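Local atomic coordinates of L-glyceraldehyde 3-phosphate reductase (Clostridium beijerinckii, PDB entry 6HG6), a protein that probably reduces aldehydes, including furfural and methylglyoxal, using NADPH bound in the TIM barrel of an aldo-keto reductase. Residues 61-66 with 136-141; 94-99 with 130-135. All coordinates share one frame; numbering follows the deposited sequence.

Contact 1 of 2, residues 61-66 with 136-141; sequences DLANNY and YHHRMD. With NDP (NADPH dihydro-nicotinamide-adenine-dinucleotide phosphate), chain B.
Ala63 and His138 make the tightest direct contact, the methyl CB of Ala63 lying 3.6 Å from CE1 of the His138 imidazole. Nothing hydrogen-bonds directly from one segment to the other; the polar groups are joined through water and the cofactor. His138 uses both ring nitrogens. ND1 meets a water, near the ring plane, that donates to Asn64 OD1, while His138 NE2 meets another water at 3.0 Å that also bonds weakly to Tyr66 OH. His138 NE2 comes within 3.4 Å of the carboxamide nitrogen N7N of NADPH, at the edge of the imidazole. Tyr66 OH lies 3.4 Å from C2N of the nicotinamide, and the methyl of Ala63 lies over one face of the Tyr66 ring, toward its rim.

Asp61 has CG anti to its backbone N (chi1 -177°), which carries the carboxylate to the nicotinamide ribose: hydroxyl O2D donates to OD2 at 2.6 Å. Asp61 OD1 accepts a hydrogen bond from a water at 2.7 Å, itself hydrogen-bonded to Tyr136 OH, and the carboxylate stands nearly perpendicular (84°) to the Tyr136 ring. Further out, Lys97 holds Asp61 by a salt bridge and Tyr66 OH by a hydrogen bond, and Ser95 OG reaches OD1. With Lys97, the trio Asp61, Tyr66 and His138 matches the Asp-Tyr-Lys-His tetrad of aldo-keto reductases, consistent with Tyr66 passing a proton to a carbonyl held beside the nicotinamide.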
# COMPACT_ATOMS: atom_id res chain seq x y z
N ASP A 61 4.70 3.63 2.62
CA ASP A 61 3.68 4.22 1.72
C ASP A 61 3.02 5.40 2.41
O ASP A 61 2.49 5.26 3.52
CB ASP A 61 2.65 3.16 1.32
CG ASP A 61 1.61 3.67 0.35
OD1 ASP A 61 1.97 3.90 -0.85
OD2 ASP A 61 0.49 3.97 0.84
N LEU A 62 3.09 6.54 1.76
CA LEU A 62 2.43 7.78 2.20
C LEU A 62 1.55 8.31 1.08
O LEU A 62 1.50 7.74 -0.03
CB LEU A 62 3.51 8.78 2.58
CG LEU A 62 4.31 8.37 3.80
CD1 LEU A 62 5.60 7.68 3.35
CD2 LEU A 62 4.59 9.57 4.65
N ALA A 63 0.85 9.37 1.41
CA ALA A 63 0.04 10.17 0.49
C ALA A 63 0.08 11.58 1.08
O ALA A 63 0.28 11.75 2.32
CB ALA A 63 -1.40 9.72 0.36
N ASN A 64 -0.16 12.53 0.22
CA ASN A 64 -0.18 13.94 0.65
C ASN A 64 -1.09 14.10 1.87
O ASN A 64 -0.68 14.79 2.84
CB ASN A 64 -0.52 14.90 -0.49
CG ASN A 64 -1.82 14.67 -1.22
OD1 ASN A 64 -2.62 13.77 -0.87
ND2 ASN A 64 -2.04 15.51 -2.23
N ASN A 65 -2.29 13.54 1.83
CA ASN A 65 -3.36 13.87 2.79
C ASN A 65 -3.39 12.94 4.00
O ASN A 65 -4.30 13.14 4.83
CB ASN A 65 -4.71 14.00 2.10
CG ASN A 65 -5.29 12.71 1.61
OD1 ASN A 65 -4.71 11.64 1.80
ND2 ASN A 65 -6.44 12.81 0.94
N TYR A 66 -2.40 12.06 4.18
CA TYR A 66 -2.36 11.20 5.38
C TYR A 66 -2.10 12.02 6.63
O TYR A 66 -1.25 12.96 6.63
CB TYR A 66 -1.32 10.09 5.27
CG TYR A 66 -1.62 9.05 4.23
CD1 TYR A 66 -2.83 9.01 3.56
CD2 TYR A 66 -0.77 7.97 4.08
CE1 TYR A 66 -3.14 7.98 2.68
CE2 TYR A 66 -1.05 6.96 3.16
CZ TYR A 66 -2.24 6.96 2.45
OH TYR A 66 -2.54 5.99 1.51
N TYR A 136 2.23 8.42 -7.16
CA TYR A 136 0.95 7.90 -7.65
C TYR A 136 -0.08 8.98 -7.94
O TYR A 136 -0.17 9.94 -7.16
CB TYR A 136 0.26 7.11 -6.54
CG TYR A 136 0.84 5.77 -6.21
CD1 TYR A 136 1.77 5.62 -5.20
CD2 TYR A 136 0.32 4.64 -6.80
CE1 TYR A 136 2.20 4.37 -4.79
CE2 TYR A 136 0.76 3.38 -6.44
CZ TYR A 136 1.69 3.25 -5.41
OH TYR A 136 2.11 2.01 -5.05
N HIS A 137 -0.85 8.77 -9.00
CA HIS A 137 -2.17 9.40 -9.15
C HIS A 137 -3.08 8.58 -8.20
O HIS A 137 -3.19 7.37 -8.35
CB HIS A 137 -2.64 9.47 -10.59
CG HIS A 137 -3.89 10.30 -10.72
ND1 HIS A 137 -4.85 10.05 -11.68
CD2 HIS A 137 -4.31 11.36 -10.00
CE1 HIS A 137 -5.82 10.94 -11.59
NE2 HIS A 137 -5.53 11.77 -10.55
N HIS A 138 -3.63 9.24 -7.19
CA HIS A 138 -4.27 8.58 -6.03
C HIS A 138 -5.62 7.94 -6.38
O HIS A 138 -6.04 7.02 -5.67
CB HIS A 138 -4.36 9.60 -4.90
CG HIS A 138 -4.46 9.01 -3.54
ND1 HIS A 138 -4.31 9.80 -2.42
CD2 HIS A 138 -4.71 7.75 -3.10
CE1 HIS A 138 -4.47 9.05 -1.35
NE2 HIS A 138 -4.73 7.80 -1.73
N ARG A 139 -6.34 8.46 -7.37
CA ARG A 139 -7.63 7.89 -7.79
C ARG A 139 -7.93 8.39 -9.20
O ARG A 139 -7.34 9.40 -9.65
CB ARG A 139 -8.77 8.31 -6.86
CG ARG A 139 -8.90 9.83 -6.68
CD ARG A 139 -10.31 10.29 -6.46
NE ARG A 139 -10.41 11.66 -5.93
CZ ARG A 139 -11.49 12.16 -5.37
NH1 ARG A 139 -12.61 11.45 -5.31
NH2 ARG A 139 -11.50 13.39 -4.90
N MET A 140 -8.88 7.75 -9.86
CA MET A 140 -9.29 8.20 -11.20
C MET A 140 -10.01 9.55 -11.10
O MET A 140 -10.77 9.80 -10.15
CB MET A 140 -10.20 7.16 -11.85
CG MET A 140 -9.52 5.82 -12.04
SD MET A 140 -10.52 4.64 -12.94
CE MET A 140 -11.78 4.17 -11.75
N ASP A 141 -9.80 10.41 -12.09
CA ASP A 141 -10.56 11.65 -12.25
C ASP A 141 -11.17 11.63 -13.64
O ASP A 141 -10.54 12.06 -14.60
CB ASP A 141 -9.69 12.89 -12.10
CG ASP A 141 -10.52 14.15 -12.21
OD1 ASP A 141 -11.76 14.04 -12.34
OD2 ASP A 141 -9.90 15.25 -12.17
PA NDP B . -4.95 -2.98 7.36
O1A NDP B . -6.18 -3.47 6.67
O2A NDP B . -3.67 -3.74 7.45
O5B NDP B . -5.34 -2.42 8.82
C5B NDP B . -4.29 -1.91 9.68
C4B NDP B . -4.80 -1.83 11.10
O4B NDP B . -5.27 -3.15 11.48
C3B NDP B . -3.79 -1.44 12.18
O3B NDP B . -3.69 -0.03 12.38
C2B NDP B . -4.38 -2.14 13.40
O2B NDP B . -5.46 -1.33 13.86
C1B NDP B . -4.91 -3.44 12.81
N9A NDP B . -3.97 -4.55 12.77
C8A NDP B . -2.82 -4.64 12.02
N7A NDP B . -2.20 -5.79 12.15
C5A NDP B . -2.99 -6.50 13.04
C6A NDP B . -2.88 -7.80 13.59
N6A NDP B . -1.89 -8.63 13.30
N1A NDP B . -3.85 -8.21 14.44
C2A NDP B . -4.85 -7.36 14.72
N3A NDP B . -5.07 -6.13 14.27
C4A NDP B . -4.09 -5.75 13.42
O3 NDP B . -4.49 -1.62 6.61
PN NDP B . -5.05 -0.12 6.52
O1N NDP B . -4.52 0.61 7.71
O2N NDP B . -6.51 -0.09 6.21
O5D NDP B . -4.26 0.39 5.21
C5D NDP B . -2.84 0.08 5.11
C4D NDP B . -2.18 1.10 4.22
O4D NDP B . -2.76 1.04 2.90
C3D NDP B . -2.35 2.57 4.60
O3D NDP B . -1.49 2.91 5.67
C2D NDP B . -2.01 3.24 3.27
O2D NDP B . -0.61 3.29 3.10
C1D NDP B . -2.64 2.29 2.25
N1N NDP B . -3.99 2.75 1.82
C2N NDP B . -4.17 3.21 0.54
C3N NDP B . -5.30 3.89 0.16
C7N NDP B . -5.41 4.36 -1.27
O7N NDP B . -4.46 4.25 -2.06
N7N NDP B . -6.57 4.93 -1.61
C4N NDP B . -6.36 4.11 1.20
C5N NDP B . -6.14 3.40 2.48
C6N NDP B . -5.05 2.71 2.71
P2B NDP B . -5.77 -1.34 15.45
O1X NDP B . -4.54 -1.63 16.29
O2X NDP B . -6.32 0.05 15.72
O3X NDP B . -6.82 -2.43 15.56
O HOH W 1 2.97 2.07 -2.60
O HOH W 2 -4.34 12.58 -2.54
O HOH W 3 -5.73 6.69 0.82

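Contact 2 of 2, residues 94-99 with 130-135; sequences ISTKAG and EYVDIF. With EDO (1,2-ethanediol), chain G.
With CG anti to its backbone N (chi1 -179°), Phe135 runs side by side with Thr96, its CD1 3.9 Å from Thr96 CG2, and its CE1 comes close to Lys97 C and Ala98 N. Asp133 instead has CG beside its own N (chi1 -61°), which sets the carboxylate next to the backbone N, and both meet Ile94. Ile94 N donates to Asp133 OD2 at 2.7 Å, in a nearly straight bond (170°) met on the anti side, somewhat out of the carboxylate plane; Arg89 gives that oxygen a salt bridge as well. Ile94 O takes two donors, Asp133 N at 2.7 Å and, weakly, Ile134 N at 3.3 Å, where the chain turns a corner. Beyond it the strands pair in regular parallel fashion: Thr96 N donates to Ile134 O at 3.1 Å, and the CA-H of Ser95 points to the same oxygen. Val132 CG1 meets Thr96 CG2 across, about perpendicular to it, at 3.9 Å. The side chains of Thr96, Val132 and Phe135 lie against helix 113-127. Strand 93-98, that helix and strand 132-137 form a beta-alpha-beta crossover, the repeating element of the eight-stranded parallel TIM barrel.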
# COMPACT_ATOMS: atom_id res chain seq x y z
N ILE A 94 10.05 4.90 -0.85
CA ILE A 94 9.10 5.85 -0.27
C ILE A 94 8.16 6.29 -1.37
O ILE A 94 8.61 6.69 -2.46
CB ILE A 94 9.85 7.02 0.35
CG1 ILE A 94 10.86 6.54 1.40
CG2 ILE A 94 8.83 8.01 0.90
CD1 ILE A 94 11.88 7.58 1.79
N SER A 95 6.87 6.21 -1.12
CA SER A 95 5.88 6.68 -2.09
C SER A 95 5.15 7.91 -1.54
O SER A 95 5.05 8.10 -0.31
CB SER A 95 4.88 5.62 -2.41
OG SER A 95 4.17 5.29 -1.21
N THR A 96 4.57 8.67 -2.45
CA THR A 96 3.48 9.59 -2.06
C THR A 96 2.51 9.65 -3.25
O THR A 96 2.72 8.96 -4.27
CB THR A 96 3.98 10.95 -1.58
OG1 THR A 96 2.83 11.52 -0.93
CG2 THR A 96 4.50 11.81 -2.71
N LYS A 97 1.44 10.40 -3.08
CA LYS A 97 0.31 10.42 -4.01
C LYS A 97 -0.34 11.79 -3.96
O LYS A 97 -0.22 12.50 -2.96
CB LYS A 97 -0.74 9.36 -3.63
CG LYS A 97 -0.18 8.06 -3.07
CD LYS A 97 -1.28 6.99 -2.93
CE LYS A 97 -0.79 5.69 -2.34
NZ LYS A 97 -0.57 5.85 -0.88
N ALA A 98 -1.05 12.08 -5.04
CA ALA A 98 -1.95 13.24 -5.16
C ALA A 98 -3.16 12.78 -5.97
O ALA A 98 -2.99 12.01 -6.97
CB ALA A 98 -1.21 14.37 -5.84
N GLY A 99 -4.34 13.20 -5.56
CA GLY A 99 -5.57 12.88 -6.32
C GLY A 99 -6.83 12.93 -5.49
O GLY A 99 -7.93 13.08 -6.09
N GLU A 130 14.66 14.57 -1.99
CA GLU A 130 14.97 15.04 -3.37
C GLU A 130 13.97 14.40 -4.33
O GLU A 130 13.59 15.03 -5.32
CB GLU A 130 16.41 14.67 -3.71
CG GLU A 130 16.97 15.47 -4.86
CD GLU A 130 17.16 16.96 -4.61
OE1 GLU A 130 17.36 17.34 -3.41
OE2 GLU A 130 17.06 17.74 -5.61
N TYR A 131 13.54 13.17 -4.04
CA TYR A 131 12.59 12.44 -4.87
C TYR A 131 11.92 11.38 -4.04
O TYR A 131 12.48 10.96 -3.06
CB TYR A 131 13.25 11.80 -6.09
CG TYR A 131 14.38 10.87 -5.77
CD1 TYR A 131 14.18 9.54 -5.48
CD2 TYR A 131 15.69 11.33 -5.79
CE1 TYR A 131 15.23 8.70 -5.19
CE2 TYR A 131 16.75 10.49 -5.49
CZ TYR A 131 16.52 9.17 -5.17
OH TYR A 131 17.56 8.32 -4.91
N VAL A 132 10.75 11.00 -4.48
CA VAL A 132 10.09 9.79 -3.97
C VAL A 132 10.41 8.64 -4.94
O VAL A 132 10.70 8.87 -6.15
CB VAL A 132 8.58 9.95 -3.79
CG1 VAL A 132 8.28 10.91 -2.65
CG2 VAL A 132 7.87 10.34 -5.09
N ASP A 133 10.35 7.42 -4.46
CA ASP A 133 10.62 6.25 -5.34
C ASP A 133 9.43 6.05 -6.26
O ASP A 133 9.67 5.72 -7.43
CB ASP A 133 10.93 5.02 -4.50
CG ASP A 133 12.18 5.30 -3.68
OD1 ASP A 133 13.29 5.16 -4.23
OD2 ASP A 133 12.02 5.72 -2.51
N ILE A 134 8.21 6.18 -5.72
CA ILE A 134 6.96 5.97 -6.48
C ILE A 134 6.10 7.18 -6.24
O ILE A 134 5.78 7.49 -5.08
CB ILE A 134 6.25 4.65 -6.12
CG1 ILE A 134 7.21 3.45 -6.21
CG2 ILE A 134 5.05 4.51 -7.04
CD1 ILE A 134 6.65 2.20 -5.53
N PHE A 135 5.60 7.75 -7.31
CA PHE A 135 4.61 8.84 -7.21
C PHE A 135 3.33 8.38 -7.89
O PHE A 135 3.35 8.05 -9.07
CB PHE A 135 5.17 10.12 -7.80
CG PHE A 135 4.22 11.29 -7.70
CD1 PHE A 135 3.63 11.62 -6.51
CD2 PHE A 135 3.96 12.08 -8.80
CE1 PHE A 135 2.79 12.72 -6.41
CE2 PHE A 135 3.16 13.21 -8.69
CZ PHE A 135 2.56 13.51 -7.51
C1 EDO G . 17.51 12.73 0.95
O1 EDO G . 16.90 12.79 -0.33
C2 EDO G . 17.08 11.57 1.76
O2 EDO G . 16.99 11.84 3.16

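In the fold
Contact 2 is nested in the loop that contact 1 closes, and strand 132-137 serves both, its start pairing with strand 93-98 and its end reaching the pocket. The two centres lie 9 Å apart. Asp61 makes two polar links between them: Asp61 OD1 stands 2.6 Å from Ser95 OG, a probable hydrogen bond, and OD2 makes a 2.8 Å salt bridge with Lys97 NZ. His137 CD2 packs 3.4 Å from Ala98 O, while Lys97 touches NADPH itself. Contact 2 therefore supplies the barrel wall from which Ser95 and Lys97 project, and contact 1 carries the strand-end and loop residues that meet the nicotinamide and its ribose at the C-terminal ends of the strands.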